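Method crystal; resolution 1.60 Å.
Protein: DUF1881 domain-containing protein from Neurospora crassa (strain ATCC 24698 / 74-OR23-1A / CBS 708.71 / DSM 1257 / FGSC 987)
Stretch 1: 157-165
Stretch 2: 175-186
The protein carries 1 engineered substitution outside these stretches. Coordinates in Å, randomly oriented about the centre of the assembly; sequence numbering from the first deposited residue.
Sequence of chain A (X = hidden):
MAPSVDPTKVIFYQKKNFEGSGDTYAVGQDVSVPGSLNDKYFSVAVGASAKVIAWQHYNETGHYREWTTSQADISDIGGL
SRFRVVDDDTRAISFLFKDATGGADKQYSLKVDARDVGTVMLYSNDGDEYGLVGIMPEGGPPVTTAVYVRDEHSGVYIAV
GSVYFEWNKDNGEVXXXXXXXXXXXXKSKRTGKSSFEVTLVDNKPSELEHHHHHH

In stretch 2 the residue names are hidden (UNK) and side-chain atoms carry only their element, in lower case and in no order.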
# COMPACT_ATOMS: atom_id res chain seq x y z
N TYR A 157 0.98 7.61 -23.72
CA TYR A 157 1.48 8.04 -22.42
C TYR A 157 1.33 9.54 -22.24
O TYR A 157 1.75 10.34 -23.07
CB TYR A 157 2.93 7.62 -22.23
CG TYR A 157 3.03 6.17 -21.82
CD1 TYR A 157 2.84 5.81 -20.50
CD2 TYR A 157 3.26 5.17 -22.76
CE1 TYR A 157 2.90 4.49 -20.11
CE2 TYR A 157 3.33 3.85 -22.38
CZ TYR A 157 3.13 3.51 -21.05
OH TYR A 157 3.19 2.20 -20.65
N ILE A 158 0.70 9.92 -21.13
CA ILE A 158 0.52 11.31 -20.80
C ILE A 158 1.81 11.80 -20.19
O ILE A 158 2.30 12.89 -20.52
CB ILE A 158 -0.60 11.53 -19.79
CG1 ILE A 158 -1.95 11.12 -20.36
CG2 ILE A 158 -0.64 13.00 -19.32
CD1 ILE A 158 -3.09 11.48 -19.45
N ALA A 159 2.36 11.00 -19.29
CA ALA A 159 3.58 11.46 -18.62
C ALA A 159 4.36 10.32 -18.05
O ALA A 159 3.81 9.30 -17.68
CB ALA A 159 3.24 12.45 -17.53
N VAL A 160 5.67 10.50 -17.96
CA VAL A 160 6.54 9.51 -17.36
C VAL A 160 7.45 10.27 -16.42
O VAL A 160 7.90 11.36 -16.74
CB VAL A 160 7.33 8.75 -18.42
CG1 VAL A 160 8.43 7.92 -17.79
CG2 VAL A 160 6.39 7.87 -19.23
N GLY A 161 7.66 9.75 -15.22
CA GLY A 161 8.55 10.42 -14.29
C GLY A 161 8.75 9.60 -13.05
O GLY A 161 8.91 8.39 -13.11
N SER A 162 8.77 10.28 -11.91
CA SER A 162 8.94 9.57 -10.65
C SER A 162 8.37 10.36 -9.49
O SER A 162 8.06 11.55 -9.62
CB SER A 162 10.42 9.26 -10.40
OG SER A 162 11.17 10.46 -10.34
N VAL A 163 8.20 9.67 -8.37
CA VAL A 163 7.75 10.29 -7.13
C VAL A 163 8.85 10.07 -6.10
O VAL A 163 9.52 9.04 -6.10
CB VAL A 163 6.40 9.70 -6.65
CG1 VAL A 163 6.52 8.20 -6.34
CG2 VAL A 163 5.88 10.47 -5.44
N TYR A 164 9.04 11.06 -5.23
CA TYR A 164 10.05 11.02 -4.20
C TYR A 164 9.34 11.06 -2.85
O TYR A 164 8.61 12.00 -2.57
CB TYR A 164 11.03 12.19 -4.37
CG TYR A 164 12.19 12.25 -3.40
CD1 TYR A 164 13.27 11.38 -3.51
CD2 TYR A 164 12.22 13.19 -2.39
CE1 TYR A 164 14.34 11.44 -2.63
CE2 TYR A 164 13.28 13.27 -1.50
CZ TYR A 164 14.34 12.39 -1.63
OH TYR A 164 15.40 12.47 -0.74
N PHE A 165 9.51 10.02 -2.06
CA PHE A 165 8.98 9.95 -0.70
C PHE A 165 10.06 10.25 0.32
O PHE A 165 11.18 9.75 0.22
CB PHE A 165 8.41 8.57 -0.39
CG PHE A 165 7.30 8.14 -1.30
CD1 PHE A 165 6.09 8.80 -1.30
CD2 PHE A 165 7.46 7.04 -2.13
CE1 PHE A 165 5.05 8.39 -2.14
CE2 PHE A 165 6.43 6.62 -2.96
CZ PHE A 165 5.23 7.29 -2.95
N UNK A 175 6.04 12.26 3.35
CA UNK A 175 5.78 13.34 2.42
C UNK A 175 6.06 12.91 0.98
O UNK A 175 7.07 12.25 0.70
o UNK A 175 6.76 16.39 4.22
c UNK A 175 6.18 15.32 3.94
c UNK A 175 6.65 14.56 2.73
o UNK A 175 5.25 14.84 4.62
N UNK A 176 5.16 13.30 0.09
CA UNK A 176 5.44 13.27 -1.33
C UNK A 176 6.10 14.59 -1.70
O UNK A 176 5.54 15.65 -1.45
c UNK A 176 4.15 13.07 -2.16
c UNK A 176 3.62 11.65 -1.98
c UNK A 176 4.42 13.37 -3.62
N UNK A 177 7.30 14.51 -2.25
CA UNK A 177 7.98 15.69 -2.74
C UNK A 177 7.81 15.79 -4.25
O UNK A 177 8.29 14.93 -5.00
c UNK A 177 9.47 15.67 -2.39
c UNK A 177 9.65 15.45 -0.90
c UNK A 177 10.13 16.97 -2.83
N UNK A 178 7.11 16.82 -4.70
CA UNK A 178 6.90 17.03 -6.13
C UNK A 178 8.07 17.80 -6.73
O UNK A 178 8.05 19.02 -6.78
o UNK A 178 1.98 17.11 -5.97
c UNK A 178 3.05 17.67 -6.30
o UNK A 178 3.10 18.63 -7.10
c UNK A 178 5.59 17.78 -6.37
c UNK A 178 4.36 17.13 -5.73
N UNK A 179 9.09 17.08 -7.19
CA UNK A 179 10.26 17.72 -7.78
C UNK A 179 10.18 17.74 -9.30
O UNK A 179 9.10 17.58 -9.86
n UNK A 179 12.22 14.80 -6.73
c UNK A 179 11.55 17.05 -7.30
c UNK A 179 11.61 15.56 -7.62
o UNK A 179 11.12 15.11 -8.66
N UNK A 180 11.31 17.94 -9.98
CA UNK A 180 11.27 18.17 -11.42
C UNK A 180 10.92 16.91 -12.21
O UNK A 180 10.65 16.99 -13.41
c UNK A 180 14.37 17.07 -11.13
o UNK A 180 15.28 16.25 -11.36
c UNK A 180 13.66 17.71 -12.31
o UNK A 180 14.02 17.39 -9.96
c UNK A 180 12.62 18.74 -11.91
N UNK A 181 10.91 15.74 -11.56
CA UNK A 181 10.54 14.51 -12.26
C UNK A 181 9.08 14.11 -12.00
O UNK A 181 8.54 13.24 -12.69
n UNK A 181 13.04 13.62 -13.84
c UNK A 181 14.08 13.55 -11.91
c UNK A 181 12.85 13.51 -12.48
n UNK A 181 14.99 13.68 -12.94
c UNK A 181 11.49 13.38 -11.87
c UNK A 181 14.33 13.72 -14.08
N UNK A 182 8.44 14.78 -11.05
CA UNK A 182 7.01 14.58 -10.83
C UNK A 182 6.23 15.19 -11.98
O UNK A 182 6.42 16.37 -12.29
c UNK A 182 4.32 14.12 -8.71
c UNK A 182 2.27 12.51 -7.72
c UNK A 182 4.62 12.84 -8.25
c UNK A 182 6.58 15.19 -9.50
c UNK A 182 1.95 13.77 -8.16
c UNK A 182 2.98 14.56 -8.65
c UNK A 182 5.10 15.19 -9.26
n UNK A 182 2.94 15.84 -9.16
c UNK A 182 3.59 12.04 -7.76
c UNK A 182 4.22 16.21 -9.52
N UNK A 183 5.36 14.40 -12.63
CA UNK A 183 4.59 14.87 -13.78
C UNK A 183 3.73 16.08 -13.43
O UNK A 183 2.94 16.02 -12.49
c UNK A 183 3.72 13.66 -14.14
c UNK A 183 4.48 12.49 -13.63
c UNK A 183 5.13 12.97 -12.35
N UNK A 184 3.89 17.18 -14.18
CA UNK A 184 3.13 18.39 -13.88
C UNK A 184 1.63 18.16 -14.08
O UNK A 184 0.81 18.90 -13.57
c UNK A 184 3.61 19.55 -14.75
c UNK A 184 6.94 21.47 -15.16
n UNK A 184 7.85 20.53 -15.87
c UNK A 184 5.08 19.88 -14.57
c UNK A 184 5.47 21.12 -15.35
N UNK A 185 1.30 17.11 -14.84
CA UNK A 185 -0.10 16.74 -15.05
C UNK A 185 -0.79 16.17 -13.82
O UNK A 185 -2.00 16.02 -13.82
c UNK A 185 1.66 15.98 -17.86
c UNK A 185 0.19 16.22 -17.54
n UNK A 185 1.99 15.98 -19.14
c UNK A 185 -0.20 15.70 -16.17
o UNK A 185 2.47 15.79 -16.96
N UNK A 186 -0.02 15.82 -12.79
CA UNK A 186 -0.57 15.23 -11.58
C UNK A 186 -0.50 16.18 -10.39
O UNK A 186 0.44 16.97 -10.27
c UNK A 186 0.20 12.80 -12.22
c UNK A 186 0.17 13.95 -11.21
c UNK A 186 1.11 11.67 -11.74
c UNK A 186 -1.23 12.30 -12.47
O HOH W 1 7.37 13.74 -15.80
O HOH W 2 11.35 11.87 -8.03
O HOH W 3 9.06 13.72 -7.65

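Position 175 has two side-chain carbons, the second carrying two oxygens, and this side chain leads away from stretch 1: Asp175. The backbone makes the contact, Asp175 O lying 3.3 Å from Phe165 CA in a CA-H...O contact.

Position 176 has one carbon carrying two more, a beta-branched fork; one outer carbon lies at the edge of the Phe165 ring and the other against Val163: Val176. It pairs with Phe165 in antiparallel register; Val176 CG2 sits 3.6 Å from Phe165 CE1, and Val176 CG1 is 3.7 Å from Val163 CG2.

Position 177 repeats that three-carbon fork, with CB 3.7 Å from Tyr164 CD2 at the ring edge. It is Val177, on the other face of the sheet from Val176. Its N donates to Tyr164 O at 2.8 Å, almost straight at 177°.

Position 178 carries three carbons, the third with two oxygens, and points away without touching stretch 1: Glu178.

Position 179 has two carbons, the second bearing one oxygen and one nitrogen, an amide whose nitrogen lies near Tyr164: Asn179. Its ND2 is 3.7 Å from Tyr164 CB, while OD1 accepts from the backbone N of position 181 at 3.0 Å, bracing the type I turn that starts here.

Position 180 has three carbons ending in two oxygens and stays out of reach, an exposed turn residue: Glu180.

Position 181 has one carbon, then a five-membered ring of three carbons and two nitrogens; CB is 3.3 Å from Ser162 OG, but the ring leads away: His181. Its backbone O accepts from Ser162 N at 3.1 Å.

Position 182 has one carbon and fused five- and six-membered rings with a single nitrogen, a ring carbon meeting Val163: Trp182. Its CZ3 is 3.6 Å from Val163 CG2, and NE1 donates to the backbone O of position 186 at 3.0 Å.

Position 183 has three carbons closing onto the backbone N, with CB 3.6 Å from Ala159 CB: Pro183.

Position 184, four carbons in a row ending in nitrogen, is exposed and free of stretch 1: Lys184.

Position 185 has three carbons, the third with oxygen and nitrogen, and reaches Ile158 and Ala159: Gln185. Its CG lies 3.8 Å from Ile158 CG2, and OE1 is 3.5 Å from Ala159 CB.

Position 186, four carbons forked at the second, makes no contact with stretch 1: Leu186.

The rule is strand pairing first, then a turn that returns to the same strand. Gly161 keeps the second meeting close: an ideal CB there would fall 2.0 Å from His181 O. Between the direct hydrogen bonds, the O of water 3 lies 3.1 Å from Ser162 O and 3.0 Å from Val177 O, within hydrogen-bonding reach of both; it has more acceptors around it than protons to give.

Stretch 2 (175-186) DVVENEHWPKQL
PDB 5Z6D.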